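3-phosphoshikimate 1-carboxyvinyltransferase (Streptomyces sviceus, PDB 7M0O) probably transfers the enolpyruvyl group of phosphoenolpyruvate to the 5-hydroxyl of shikimate-3-phosphate, the sixth step of the pathway to chorismate. Local coordinates at residues 24-29 against 56-61; 19-24 against 212-217; 360-365 against 387-392; 226-231 against 369-374; 77-82 against 102-107. One frame throughout, in Å; residues are numbered along the deposited sequence. Where two conformers were deposited one is given.

Interaction 1: residues 24-29 against 56-61; sequences VTTLVR and TWQVDG
Val-24 and Asp-60 face each other as a non-hydrogen-bonded pair of two antiparallel strands, their side chains side by side and pointing the same way. Val-24 CG1 stands anti to the backbone N (chi1 180°), which leaves CG2 as the methyl nearest the carboxylate, 3.4 Å from Asp-60 OD1. The other carboxylate oxygen, OD2, forms a salt bridge with Arg-49. Val-24 CG1 turns instead to Gln-58 and lies 3.5 Å from Gln-58 CG, where the two side chains cross obliquely. Farther along this face Val-28 CG2 runs alongside Thr-56 CG2 at 4.1 Å, and beta-branched residues suit such an extended backbone. Thr-25, Leu-27, Trp-57 and Val-59 turn to the opposite, buried face. Leu-27 CB and Trp-57 CB are 4.5 Å apart, but the indole leads away from Leu-27 and takes a cation-pi contact from Arg-52. Paired backbone bonds join Thr-25 to Val-59 and Leu-27 to Trp-57, among them Leu-27 N to Trp-57 O at 2.8 Å. Helix 8-20 covers the buried face with Leu-15 and Ala-18, helix 34-45 receives Trp-57, and strand 216-218 flanks strand 24-28 on its other side in the mixed sheet.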
# COMPACT_ATOMS: atom_id res chain seq x y z
N VAL A 24 17.85 0.93 -17.72
CA VAL A 24 17.79 1.93 -16.66
C VAL A 24 16.32 2.26 -16.42
O VAL A 24 15.62 2.71 -17.33
CB VAL A 24 18.59 3.19 -17.02
CG1 VAL A 24 18.49 4.20 -15.90
CG2 VAL A 24 20.04 2.82 -17.29
N THR A 25 15.85 2.02 -15.20
CA THR A 25 14.48 2.34 -14.82
C THR A 25 14.44 3.67 -14.08
O THR A 25 15.29 3.95 -13.23
CB THR A 25 13.88 1.25 -13.92
OG1 THR A 25 13.65 0.09 -14.70
CG2 THR A 25 12.55 1.69 -13.30
N THR A 26 13.45 4.48 -14.42
CA THR A 26 13.17 5.73 -13.71
C THR A 26 11.86 5.56 -12.94
O THR A 26 10.82 5.24 -13.53
CB THR A 26 13.09 6.90 -14.69
OG1 THR A 26 14.30 6.95 -15.46
CG2 THR A 26 12.91 8.23 -13.95
N LEU A 27 11.93 5.73 -11.62
CA LEU A 27 10.77 5.71 -10.75
C LEU A 27 10.39 7.15 -10.43
O LEU A 27 11.22 7.92 -9.91
CB LEU A 27 11.06 4.95 -9.46
CG LEU A 27 11.56 3.51 -9.63
CD1 LEU A 27 11.71 2.86 -8.28
CD2 LEU A 27 10.59 2.74 -10.51
N VAL A 28 9.15 7.52 -10.71
CA VAL A 28 8.69 8.90 -10.50
C VAL A 28 7.87 8.98 -9.22
O VAL A 28 6.93 8.20 -9.01
CB VAL A 28 7.90 9.39 -11.72
CG1 VAL A 28 7.54 10.84 -11.57
CG2 VAL A 28 8.72 9.17 -12.99
N ARG A 29 8.23 9.92 -8.35
CA ARG A 29 7.60 10.18 -7.05
C ARG A 29 7.52 8.95 -6.14
O ARG A 29 6.47 8.73 -5.52
CB ARG A 29 6.19 10.75 -7.23
CG ARG A 29 6.04 11.85 -8.29
CD ARG A 29 7.06 12.96 -8.10
NE ARG A 29 6.48 14.29 -8.30
CZ ARG A 29 6.18 14.81 -9.49
NH1 ARG A 29 6.40 14.13 -10.60
NH2 ARG A 29 5.66 16.03 -9.56
N THR A 56 12.60 11.82 -8.56
CA THR A 56 12.76 10.57 -9.30
C THR A 56 13.99 9.82 -8.81
O THR A 56 15.01 10.42 -8.46
CB THR A 56 12.90 10.77 -10.83
OG1 THR A 56 14.08 11.54 -11.12
CG2 THR A 56 11.69 11.48 -11.43
N TRP A 57 13.89 8.49 -8.81
CA TRP A 57 15.03 7.61 -8.56
C TRP A 57 15.37 6.88 -9.86
O TRP A 57 14.48 6.45 -10.60
CB TRP A 57 14.74 6.58 -7.47
CG TRP A 57 14.50 7.17 -6.10
CD1 TRP A 57 14.28 8.49 -5.80
CD2 TRP A 57 14.41 6.46 -4.87
NE1 TRP A 57 14.08 8.64 -4.45
CE2 TRP A 57 14.16 7.40 -3.85
CE3 TRP A 57 14.54 5.11 -4.52
CZ2 TRP A 57 14.03 7.04 -2.51
CZ3 TRP A 57 14.41 4.76 -3.19
CH2 TRP A 57 14.16 5.71 -2.20
N GLN A 58 16.67 6.73 -10.11
CA GLN A 58 17.18 6.10 -11.32
C GLN A 58 17.99 4.87 -10.91
O GLN A 58 18.90 4.98 -10.09
CB GLN A 58 18.05 7.09 -12.08
CG GLN A 58 18.39 6.72 -13.48
CD GLN A 58 18.40 7.94 -14.37
OE1 GLN A 58 17.35 8.46 -14.75
NE2 GLN A 58 19.59 8.42 -14.70
N VAL A 59 17.64 3.70 -11.47
CA VAL A 59 18.30 2.44 -11.09
C VAL A 59 18.77 1.74 -12.36
O VAL A 59 17.96 1.45 -13.25
CB VAL A 59 17.38 1.51 -10.29
CG1 VAL A 59 18.14 0.25 -9.84
CG2 VAL A 59 16.75 2.24 -9.08
N ASP A 60 20.07 1.44 -12.43
CA ASP A 60 20.61 0.60 -13.50
C ASP A 60 20.31 -0.85 -13.17
O ASP A 60 20.86 -1.39 -12.21
CB ASP A 60 22.11 0.81 -13.65
CG ASP A 60 22.45 2.05 -14.42
OD1 ASP A 60 21.68 3.04 -14.34
OD2 ASP A 60 23.50 2.05 -15.09
N GLY A 61 19.43 -1.48 -13.95
CA GLY A 61 19.03 -2.84 -13.62
C GLY A 61 20.17 -3.82 -13.82
O GLY A 61 21.05 -3.63 -14.66

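Interaction 2: residues 19-24 against 212-217; sequences AAADGV and YRATTY
Asp-22 and Arg-213 form a single backbone bridge in which two hydrogen bonds join the chains. Asp-22 N donates to Tyr-212 O over 3.0 Å, and Ala-214 N donates to Asp-22 O over 3.1 Å. Both bonds are fairly straight at hydrogen, yet each donor sits well above the plane of the carbonyl it meets, 47° out of it at Tyr-212 and 50° at Asp-22. Two residues before Asp-22, at the end of helix 8-20, a water joins the chains: it donates to Ala-20 O at 2.7 Å and accepts from Tyr-212 N at 3.0 Å. The carbonyl released by the last helical turn and the Tyr-212 amide are thus satisfied together. Small residues let the backbones come this close. Ala-21 CB rests 3.7 Å from Tyr-212 CB, and Ala-214 CB presses within 3.4 Å of Gly-23 C. A side chain on Gly-23 would collide with Ala-214 CB and with the carbonyl oxygen of Asp-22. Tyr-212 CD2 lies 4.1 Å from Ala-20 CB, and the tyrosine hydroxyl is hydrogen-bonded to Leu-162 O. The contact joins the end of helix 8-20 to the loop entering strand 216-218, which then pairs with strand 24-28, and Tyr-212 also packs against Met-191 of helix 182-193.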
# COMPACT_ATOMS: atom_id res chain seq x y z
N ALA A 19 15.56 -2.65 -9.86
CA ALA A 19 16.84 -3.33 -9.66
C ALA A 19 17.03 -4.49 -10.62
O ALA A 19 18.16 -4.75 -11.06
CB ALA A 19 16.93 -3.83 -8.22
N ALA A 20 15.96 -5.23 -10.93
CA ALA A 20 16.11 -6.52 -11.60
C ALA A 20 15.98 -6.42 -13.12
O ALA A 20 16.37 -7.37 -13.82
CB ALA A 20 15.07 -7.51 -11.06
N ALA A 21 15.51 -5.30 -13.65
CA ALA A 21 15.18 -5.23 -15.07
C ALA A 21 16.42 -5.02 -15.94
O ALA A 21 17.52 -4.71 -15.47
CB ALA A 21 14.17 -4.11 -15.31
N ASP A 22 16.23 -5.21 -17.24
CA ASP A 22 17.27 -4.97 -18.23
C ASP A 22 17.11 -3.53 -18.71
O ASP A 22 16.14 -3.21 -19.41
CB ASP A 22 17.15 -5.98 -19.37
CG ASP A 22 18.19 -5.77 -20.45
OD1 ASP A 22 19.21 -5.11 -20.19
OD2 ASP A 22 17.98 -6.28 -21.58
N GLY A 23 18.02 -2.67 -18.30
CA GLY A 23 18.03 -1.27 -18.68
C GLY A 23 18.00 -0.36 -17.46
O GLY A 23 18.13 -0.80 -16.31
N VAL A 24 17.85 0.93 -17.72
CA VAL A 24 17.79 1.93 -16.66
C VAL A 24 16.32 2.26 -16.42
O VAL A 24 15.62 2.71 -17.33
CB VAL A 24 18.59 3.19 -17.02
CG1 VAL A 24 18.49 4.20 -15.90
CG2 VAL A 24 20.04 2.82 -17.29
N TYR A 212 12.91 -8.88 -17.00
CA TYR A 212 12.09 -7.69 -17.08
C TYR A 212 12.68 -6.68 -18.06
O TYR A 212 13.88 -6.70 -18.34
CB TYR A 212 11.95 -7.02 -15.71
CG TYR A 212 11.23 -7.82 -14.65
CD1 TYR A 212 9.86 -7.97 -14.68
CD2 TYR A 212 11.94 -8.39 -13.59
CE1 TYR A 212 9.20 -8.70 -13.68
CE2 TYR A 212 11.29 -9.10 -12.60
CZ TYR A 212 9.93 -9.26 -12.65
OH TYR A 212 9.30 -9.97 -11.64
N ARG A 213 11.82 -5.77 -18.53
CA ARG A 213 12.20 -4.67 -19.41
C ARG A 213 12.10 -3.36 -18.63
O ARG A 213 11.00 -3.02 -18.15
CB ARG A 213 11.30 -4.61 -20.64
CG ARG A 213 11.87 -5.26 -21.89
CD ARG A 213 12.17 -6.74 -21.68
NE ARG A 213 11.11 -7.42 -20.95
CZ ARG A 213 11.02 -8.74 -20.78
NH1 ARG A 213 11.94 -9.55 -21.32
NH2 ARG A 213 10.02 -9.26 -20.09
N ALA A 214 13.20 -2.62 -18.52
CA ALA A 214 13.20 -1.36 -17.80
C ALA A 214 12.24 -0.37 -18.45
O ALA A 214 11.96 -0.44 -19.66
CB ALA A 214 14.59 -0.74 -17.76
N THR A 215 11.76 0.57 -17.65
CA THR A 215 10.80 1.56 -18.12
C THR A 215 10.85 2.78 -17.20
O THR A 215 11.60 2.82 -16.23
CB THR A 215 9.40 0.94 -18.20
OG1 THR A 215 8.52 1.81 -18.92
CG2 THR A 215 8.85 0.69 -16.79
N THR A 216 10.06 3.79 -17.55
CA THR A 216 9.76 4.88 -16.63
C THR A 216 8.45 4.51 -15.94
O THR A 216 7.45 4.28 -16.61
CB THR A 216 9.64 6.22 -17.37
OG1 THR A 216 10.93 6.67 -17.78
CG2 THR A 216 9.03 7.29 -16.46
N TYR A 217 8.48 4.42 -14.60
CA TYR A 217 7.32 3.94 -13.85
C TYR A 217 6.98 4.96 -12.77
O TYR A 217 7.79 5.22 -11.87
CB TYR A 217 7.56 2.56 -13.22
CG TYR A 217 6.28 2.01 -12.64
CD1 TYR A 217 5.33 1.40 -13.45
CD2 TYR A 217 5.99 2.17 -11.29
CE1 TYR A 217 4.13 0.94 -12.91
CE2 TYR A 217 4.81 1.72 -10.75
CZ TYR A 217 3.88 1.11 -11.56
OH TYR A 217 2.70 0.66 -11.01
O HOH W 1 15.64 -9.05 -15.76

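Interaction 3: residues 360-365 against 387-392; sequences VTSYGD and PGCVRK
Cys-389 meets the turn at Gly-364 first through its CB, which lies 3.4 Å from Gly-364 O. From there SG takes the position between the backbone N and the carbonyl carbon (chi1 70°). At this tip the sulfur lies 3.6 Å from Asp-365 C. SG also touches Val-369 of helix 366-375; a small, weakly polar side chain suits a place beside both a peptide group and a valine. Gly-364 is in a type I' beta turn that runs from Ser-362 and ends at Asp-365; Tyr-363 and Gly-364 both have positive phi, a conformation glycine adopts readily. Ser-362 OG accepts from Gly-364 N at 3.0 Å, forming an ST turn, and is also hydrogen-bonded to Asp-385 OD1. Asp-365 follows as the N-cap of helix 366-375: its OD1 accepts from Arg-367 N while OD2 forms a salt bridge with Arg-326, so one short carboxylate holds both the helix start and an arginine. Arg-326, Arg-367 and Lys-392 are all predicted to bind phosphoenolpyruvate. Lys-392, from the 3-10 segment 389-392, is extended beyond CG and reaches Gly-364 O with its last atoms. Its CE comes within 3.4 Å of Gly-364 O, and NZ gives the same oxygen a weak hydrogen bond at 3.2 Å. NZ also has a long, weak ion pair with Glu-323.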
# COMPACT_ATOMS: atom_id res chain seq x y z
N VAL A 360 -13.01 12.29 19.87
CA VAL A 360 -13.18 11.03 19.15
C VAL A 360 -12.38 9.94 19.84
O VAL A 360 -11.21 10.14 20.18
CB VAL A 360 -12.75 11.20 17.69
CG1 VAL A 360 -12.46 9.85 17.04
CG2 VAL A 360 -13.81 11.99 16.92
N THR A 361 -13.01 8.78 20.07
CA THR A 361 -12.30 7.59 20.53
C THR A 361 -11.71 6.86 19.32
O THR A 361 -12.44 6.22 18.55
CB THR A 361 -13.22 6.65 21.31
OG1 THR A 361 -13.77 7.34 22.44
CG2 THR A 361 -12.41 5.44 21.81
N SER A 362 -10.39 6.91 19.18
CA SER A 362 -9.75 6.41 17.97
C SER A 362 -9.57 4.90 17.95
O SER A 362 -9.51 4.32 16.85
CB SER A 362 -8.40 7.12 17.80
OG SER A 362 -7.43 6.57 18.67
N TYR A 363 -9.49 4.24 19.11
CA TYR A 363 -9.08 2.84 19.20
C TYR A 363 -7.70 2.60 18.58
O TYR A 363 -7.37 1.47 18.19
CB TYR A 363 -10.12 1.89 18.57
CG TYR A 363 -11.42 1.86 19.35
CD1 TYR A 363 -11.58 1.01 20.45
CD2 TYR A 363 -12.48 2.69 19.02
CE1 TYR A 363 -12.76 0.99 21.17
CE2 TYR A 363 -13.67 2.68 19.73
CZ TYR A 363 -13.80 1.82 20.81
OH TYR A 363 -14.98 1.81 21.54
N GLY A 364 -6.88 3.65 18.49
CA GLY A 364 -5.58 3.60 17.85
C GLY A 364 -5.62 3.45 16.35
O GLY A 364 -4.59 3.18 15.73
N ASP A 365 -6.80 3.64 15.75
CA ASP A 365 -7.02 3.39 14.32
C ASP A 365 -6.82 4.67 13.52
O ASP A 365 -7.60 5.63 13.66
CB ASP A 365 -8.42 2.83 14.08
CG ASP A 365 -8.58 2.23 12.70
OD1 ASP A 365 -8.10 2.84 11.72
OD2 ASP A 365 -9.17 1.14 12.61
N PRO A 387 -4.06 11.38 18.55
CA PRO A 387 -3.79 11.96 17.21
C PRO A 387 -2.56 11.38 16.52
O PRO A 387 -2.45 11.50 15.30
CB PRO A 387 -3.61 13.46 17.50
CG PRO A 387 -3.19 13.51 18.95
CD PRO A 387 -3.90 12.37 19.62
N GLY A 388 -1.64 10.77 17.26
CA GLY A 388 -0.44 10.25 16.65
C GLY A 388 -0.63 8.96 15.88
O GLY A 388 0.29 8.55 15.17
N CYS A 389 -1.78 8.30 16.00
CA CYS A 389 -1.89 7.00 15.34
C CYS A 389 -1.94 7.12 13.82
O CYS A 389 -1.72 6.12 13.13
CB CYS A 389 -3.09 6.23 15.88
SG CYS A 389 -4.72 6.86 15.44
N VAL A 390 -2.18 8.33 13.28
CA VAL A 390 -2.09 8.56 11.84
C VAL A 390 -0.72 8.18 11.29
O VAL A 390 -0.59 7.92 10.09
CB VAL A 390 -2.40 10.02 11.46
CG1 VAL A 390 -3.79 10.43 11.90
CG2 VAL A 390 -1.33 10.98 12.03
N ARG A 391 0.30 8.12 12.15
CA ARG A 391 1.64 7.79 11.69
C ARG A 391 1.73 6.37 11.16
O ARG A 391 2.70 6.04 10.47
CB ARG A 391 2.64 8.01 12.83
CG ARG A 391 2.71 9.48 13.25
CD ARG A 391 3.90 9.77 14.14
NE ARG A 391 3.82 9.09 15.42
CZ ARG A 391 4.81 8.38 15.94
NH1 ARG A 391 5.95 8.26 15.28
NH2 ARG A 391 4.66 7.80 17.12
N LYS A 392 0.74 5.52 11.46
CA LYS A 392 0.73 4.18 10.89
C LYS A 392 0.80 4.21 9.37
O LYS A 392 1.39 3.30 8.76
CB LYS A 392 -0.50 3.41 11.35
CG LYS A 392 -0.48 3.10 12.86
CD LYS A 392 -1.72 2.35 13.30
CE LYS A 392 -1.60 1.92 14.76
NZ LYS A 392 -2.54 0.81 15.08

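Interaction 4: residues 226-231 against 369-374; sequences ASYFFA and VMSFAV
Tyr-228 lays one face of its ring against Met-370, and here the two nearly parallel helices, whose segment axes approach to 9.5 Å at an angle of 9°, pack most tightly. Met-370 CB sits over the middle of the ring, 3.6 Å from its centroid, in a CH-pi contact. The methionine chain bends at its third torsion (chi3 -74°), which brings CE back to 3.8 Å from Tyr-228 CE2, while SD makes an oblique Met-aromatic contact. On the opposite face Ser-227 OG lies above the ring centre, so the tyrosine is sandwiched. Ser-371 OG approaches in the plane of the ring at its edge, 3.3 Å from Tyr-228 CE1, and is itself hydrogen-bonded to Arg-367 O. Val-374 CG2 still packs closely, 3.6 Å from Tyr-228 O, but Val-374 CG1 only grazes Ala-231 CB at 4.3 Å; the alanine is small enough for the valine to lie against the helix. The hydroxyl end is the watered side. There a water 2.7 Å from Tyr-228 OH donates a longer bond to Ser-371 OG, and the hydroxyl is also hydrogen-bonded to Arg-367 NH1. A phenylalanine in place of Tyr-228 would probably leave that arginine nitrogen and the water without this partner. Buried, nearly parallel helices behind outward-lying sheets are characteristic of the two-domain EPSP synthase fold, and the bond from Tyr-228 to Arg-367 places this pair beside the predicted phosphoenolpyruvate site.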
# COMPACT_ATOMS: atom_id res chain seq x y z
N ALA A 226 -5.65 9.49 -0.05
CA ALA A 226 -6.29 10.51 -0.87
C ALA A 226 -7.78 10.65 -0.57
O ALA A 226 -8.34 11.72 -0.81
CB ALA A 226 -6.10 10.20 -2.36
N SER A 227 -8.42 9.61 -0.03
CA SER A 227 -9.87 9.65 0.14
C SER A 227 -10.28 10.77 1.07
O SER A 227 -11.33 11.39 0.85
CB SER A 227 -10.40 8.30 0.67
OG SER A 227 -10.14 8.08 2.05
N TYR A 228 -9.46 11.08 2.08
CA TYR A 228 -9.82 12.13 3.03
C TYR A 228 -9.78 13.50 2.37
O TYR A 228 -10.61 14.36 2.69
CB TYR A 228 -8.89 12.10 4.25
CG TYR A 228 -8.78 10.70 4.78
CD1 TYR A 228 -9.85 10.11 5.46
CD2 TYR A 228 -7.64 9.94 4.56
CE1 TYR A 228 -9.77 8.81 5.91
CE2 TYR A 228 -7.55 8.63 5.01
CZ TYR A 228 -8.62 8.08 5.67
OH TYR A 228 -8.54 6.78 6.10
N PHE A 229 -8.85 13.70 1.43
CA PHE A 229 -8.74 15.00 0.79
C PHE A 229 -9.82 15.16 -0.28
O PHE A 229 -10.43 16.23 -0.38
CB PHE A 229 -7.30 15.17 0.26
CG PHE A 229 -6.25 15.18 1.36
CD1 PHE A 229 -5.73 16.38 1.82
CD2 PHE A 229 -5.86 14.01 1.98
CE1 PHE A 229 -4.80 16.40 2.87
CE2 PHE A 229 -4.96 14.02 3.03
CZ PHE A 229 -4.42 15.23 3.47
N PHE A 230 -10.12 14.08 -1.00
CA PHE A 230 -11.26 14.07 -1.92
C PHE A 230 -12.57 14.35 -1.18
O PHE A 230 -13.42 15.11 -1.67
CB PHE A 230 -11.34 12.73 -2.65
CG PHE A 230 -10.28 12.50 -3.72
CD1 PHE A 230 -9.84 13.51 -4.55
CD2 PHE A 230 -9.78 11.23 -3.91
CE1 PHE A 230 -8.88 13.25 -5.55
CE2 PHE A 230 -8.83 10.96 -4.90
CZ PHE A 230 -8.39 11.97 -5.72
N ALA A 231 -12.78 13.71 -0.02
CA ALA A 231 -14.01 13.92 0.76
C ALA A 231 -14.15 15.36 1.24
O ALA A 231 -15.26 15.92 1.22
CB ALA A 231 -14.04 12.97 1.96
N VAL A 369 -9.18 8.48 12.98
CA VAL A 369 -8.71 9.85 13.17
C VAL A 369 -8.78 10.64 11.87
O VAL A 369 -9.29 11.77 11.83
CB VAL A 369 -7.28 9.86 13.75
CG1 VAL A 369 -6.72 11.29 13.76
CG2 VAL A 369 -7.30 9.29 15.16
N MET A 370 -8.28 10.07 10.78
CA MET A 370 -8.25 10.82 9.53
C MET A 370 -9.67 11.10 9.03
O MET A 370 -9.94 12.18 8.50
CB MET A 370 -7.42 10.08 8.48
CG MET A 370 -5.92 10.12 8.83
SD MET A 370 -4.80 9.49 7.56
CE MET A 370 -5.05 7.74 7.70
N SER A 371 -10.58 10.14 9.20
CA SER A 371 -11.95 10.35 8.73
C SER A 371 -12.65 11.47 9.48
O SER A 371 -13.24 12.36 8.85
CB SER A 371 -12.76 9.06 8.84
OG SER A 371 -12.26 8.08 7.96
N PHE A 372 -12.59 11.47 10.82
CA PHE A 372 -13.31 12.48 11.58
C PHE A 372 -12.61 13.83 11.58
O PHE A 372 -13.24 14.84 11.91
CB PHE A 372 -13.58 11.99 13.02
CG PHE A 372 -14.67 10.95 13.08
CD1 PHE A 372 -16.01 11.34 13.02
CD2 PHE A 372 -14.37 9.61 13.12
CE1 PHE A 372 -17.02 10.39 13.02
CE2 PHE A 372 -15.38 8.64 13.13
CZ PHE A 372 -16.70 9.03 13.08
N ALA A 373 -11.34 13.87 11.15
CA ALA A 373 -10.75 15.16 10.82
C ALA A 373 -11.55 15.87 9.73
O ALA A 373 -11.69 17.09 9.75
CB ALA A 373 -9.29 14.98 10.39
N VAL A 374 -12.05 15.11 8.74
CA VAL A 374 -12.86 15.76 7.71
C VAL A 374 -14.13 16.34 8.31
O VAL A 374 -14.56 17.44 7.95
CB VAL A 374 -13.17 14.77 6.56
CG1 VAL A 374 -13.93 15.50 5.47
CG2 VAL A 374 -11.90 14.15 6.00
O HOH W 2 -11.08 5.74 5.98

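Interaction 5: residues 77-82 against 102-107; sequences DGATTA and PQMRRR
Asp-77 OD1 is hydrogen-bonded to Ser-101 OG, and the same hydroxyl oxygen is bonded to Met-104 N, so a single serine just before helix 102-105 ties the two segments together. Gln-103 NE2 also comes near Asp-77 OD1, but at a poor angle and in one of two deposited conformers, so its part is doubtful. Most of the apolar packing is carried by Met-104. Its CG stands anti to the backbone N (chi1 178°), directed at the other segment, and the chain then bends at the next two torsions. SD passes 4.0 Å from Asp-77 O, and CE rests against both alanines, 3.7 Å from Ala-82 CB and 3.8 Å from Ala-79 CA. A long, flexible thioether suits the place because it can bend to lie against two small alanines. An alanine in place of Met-104 would probably open a gap beside Ala-79 and Ala-82 and leave the two segments less firmly packed. Arg-107, predicted to bind phosphoenolpyruvate, lays one face of its guanidinium over Ala-79 CB, with NH1 3.7 Å from that methyl. Gly-78 is the N-cap of helix 79-90, and its carbonyl accepts from Ala-82 N. At this helix start Thr-80 and Thr-81 pack on Phe-39 of helix 34-45, while the weakly bonded helix 102-105 is tied back to strand 95-99 by the salt bridge of Arg-105 with Asp-99.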
# COMPACT_ATOMS: atom_id res chain seq x y z
N ASP A 77 15.33 -1.22 9.81
CA ASP A 77 14.03 -1.55 10.38
C ASP A 77 13.00 -1.87 9.31
O ASP A 77 11.81 -1.94 9.62
CB ASP A 77 13.52 -0.37 11.22
CG ASP A 77 14.47 0.03 12.34
OD1 ASP A 77 14.79 -0.81 13.20
OD2 ASP A 77 14.90 1.21 12.37
N GLY A 78 13.42 -2.02 8.06
CA GLY A 78 12.46 -2.04 6.97
C GLY A 78 12.06 -3.44 6.56
O GLY A 78 12.92 -4.25 6.19
N ALA A 79 10.77 -3.74 6.62
CA ALA A 79 10.31 -5.09 6.32
C ALA A 79 10.51 -5.43 4.84
O ALA A 79 10.90 -6.55 4.51
CB ALA A 79 8.84 -5.25 6.70
N THR A 80 10.25 -4.47 3.95
CA THR A 80 10.45 -4.71 2.53
C THR A 80 11.91 -5.01 2.22
O THR A 80 12.23 -5.96 1.49
CB THR A 80 9.98 -3.50 1.71
OG1 THR A 80 8.56 -3.44 1.70
CG2 THR A 80 10.50 -3.60 0.29
N THR A 81 12.82 -4.18 2.75
CA THR A 81 14.25 -4.41 2.56
C THR A 81 14.65 -5.80 3.06
O THR A 81 15.42 -6.51 2.38
CB THR A 81 15.04 -3.33 3.31
OG1 THR A 81 14.56 -2.02 2.93
CG2 THR A 81 16.53 -3.44 3.00
N ALA A 82 14.13 -6.21 4.21
CA ALA A 82 14.51 -7.47 4.84
C ALA A 82 14.03 -8.69 4.06
O ALA A 82 14.63 -9.77 4.21
CB ALA A 82 13.98 -7.54 6.27
N PRO A 102 17.97 -4.90 15.85
CA PRO A 102 17.52 -5.86 16.88
C PRO A 102 16.01 -6.01 16.93
O PRO A 102 15.50 -7.11 17.18
CB PRO A 102 18.10 -5.25 18.17
CG PRO A 102 19.33 -4.49 17.68
CD PRO A 102 18.95 -3.92 16.36
N GLN A 103 15.27 -4.94 16.62
CA GLN A 103 13.82 -5.04 16.61
C GLN A 103 13.31 -5.78 15.37
O GLN A 103 12.37 -6.59 15.47
CB GLN A 103 13.21 -3.63 16.73
CG GLN A 103 13.82 -2.57 15.80
CD GLN A 103 14.91 -1.70 16.45
OE1 GLN A 103 15.81 -2.19 17.15
NE2 GLN A 103 14.85 -0.39 16.19
N MET A 104 13.93 -5.56 14.21
CA MET A 104 13.48 -6.22 12.98
C MET A 104 13.92 -7.68 12.92
O MET A 104 13.27 -8.48 12.23
CB MET A 104 13.99 -5.45 11.75
CG MET A 104 13.61 -6.08 10.39
SD MET A 104 11.88 -5.89 9.90
CE MET A 104 11.59 -7.44 9.05
N ARG A 105 15.01 -8.06 13.61
CA ARG A 105 15.35 -9.48 13.74
C ARG A 105 14.19 -10.27 14.30
O ARG A 105 14.04 -11.46 14.00
CB ARG A 105 16.59 -9.67 14.63
CG ARG A 105 17.93 -9.22 14.04
CD ARG A 105 19.07 -9.51 15.01
NE ARG A 105 20.34 -8.93 14.60
CZ ARG A 105 21.07 -8.10 15.34
NH1 ARG A 105 20.65 -7.76 16.55
NH2 ARG A 105 22.22 -7.62 14.87
N ARG A 106 13.34 -9.64 15.12
CA ARG A 106 12.23 -10.35 15.74
C ARG A 106 11.10 -10.67 14.77
O ARG A 106 10.17 -11.39 15.16
CB ARG A 106 11.72 -9.53 16.92
CG ARG A 106 12.75 -9.37 18.05
CD ARG A 106 12.09 -8.77 19.31
NE ARG A 106 12.11 -7.31 19.31
CZ ARG A 106 12.34 -6.56 20.39
NH1 ARG A 106 12.56 -7.14 21.56
NH2 ARG A 106 12.34 -5.23 20.29
N ARG A 107 11.15 -10.18 13.52
CA ARG A 107 10.11 -10.42 12.53
C ARG A 107 10.60 -11.45 11.52
O ARG A 107 11.30 -11.08 10.55
CB ARG A 107 9.72 -9.11 11.83
CG ARG A 107 9.06 -8.08 12.76
CD ARG A 107 8.55 -6.88 11.98
NE ARG A 107 7.68 -7.30 10.88
CZ ARG A 107 7.11 -6.47 10.01
NH1 ARG A 107 7.31 -5.17 10.11
NH2 ARG A 107 6.35 -6.95 9.04

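From the N terminus, helix 8-20 leads into 19-24, the first half of interaction 2, whose loop closes only at 212-217. Interactions 1 and 5 both fall within that long loop, one after the other: 24-29 meets 56-61, then 77-82 meets 102-107, joining helices 79-90 and 102-105. Interactions 1 and 2 share Val-24 and touch. The chain then passes into helix 223-235 and opens interaction 4. Interaction 3 opens at 360-365 before 4 closes at 369-374, and closes at 387-392, so the two cross, meeting around Val-369. Together they bind helix 366-375 and the turn before it to helix 223-235 and to the loop before helix 397-406. Interactions 1 and 3 lie on opposite sides of the chain's centre.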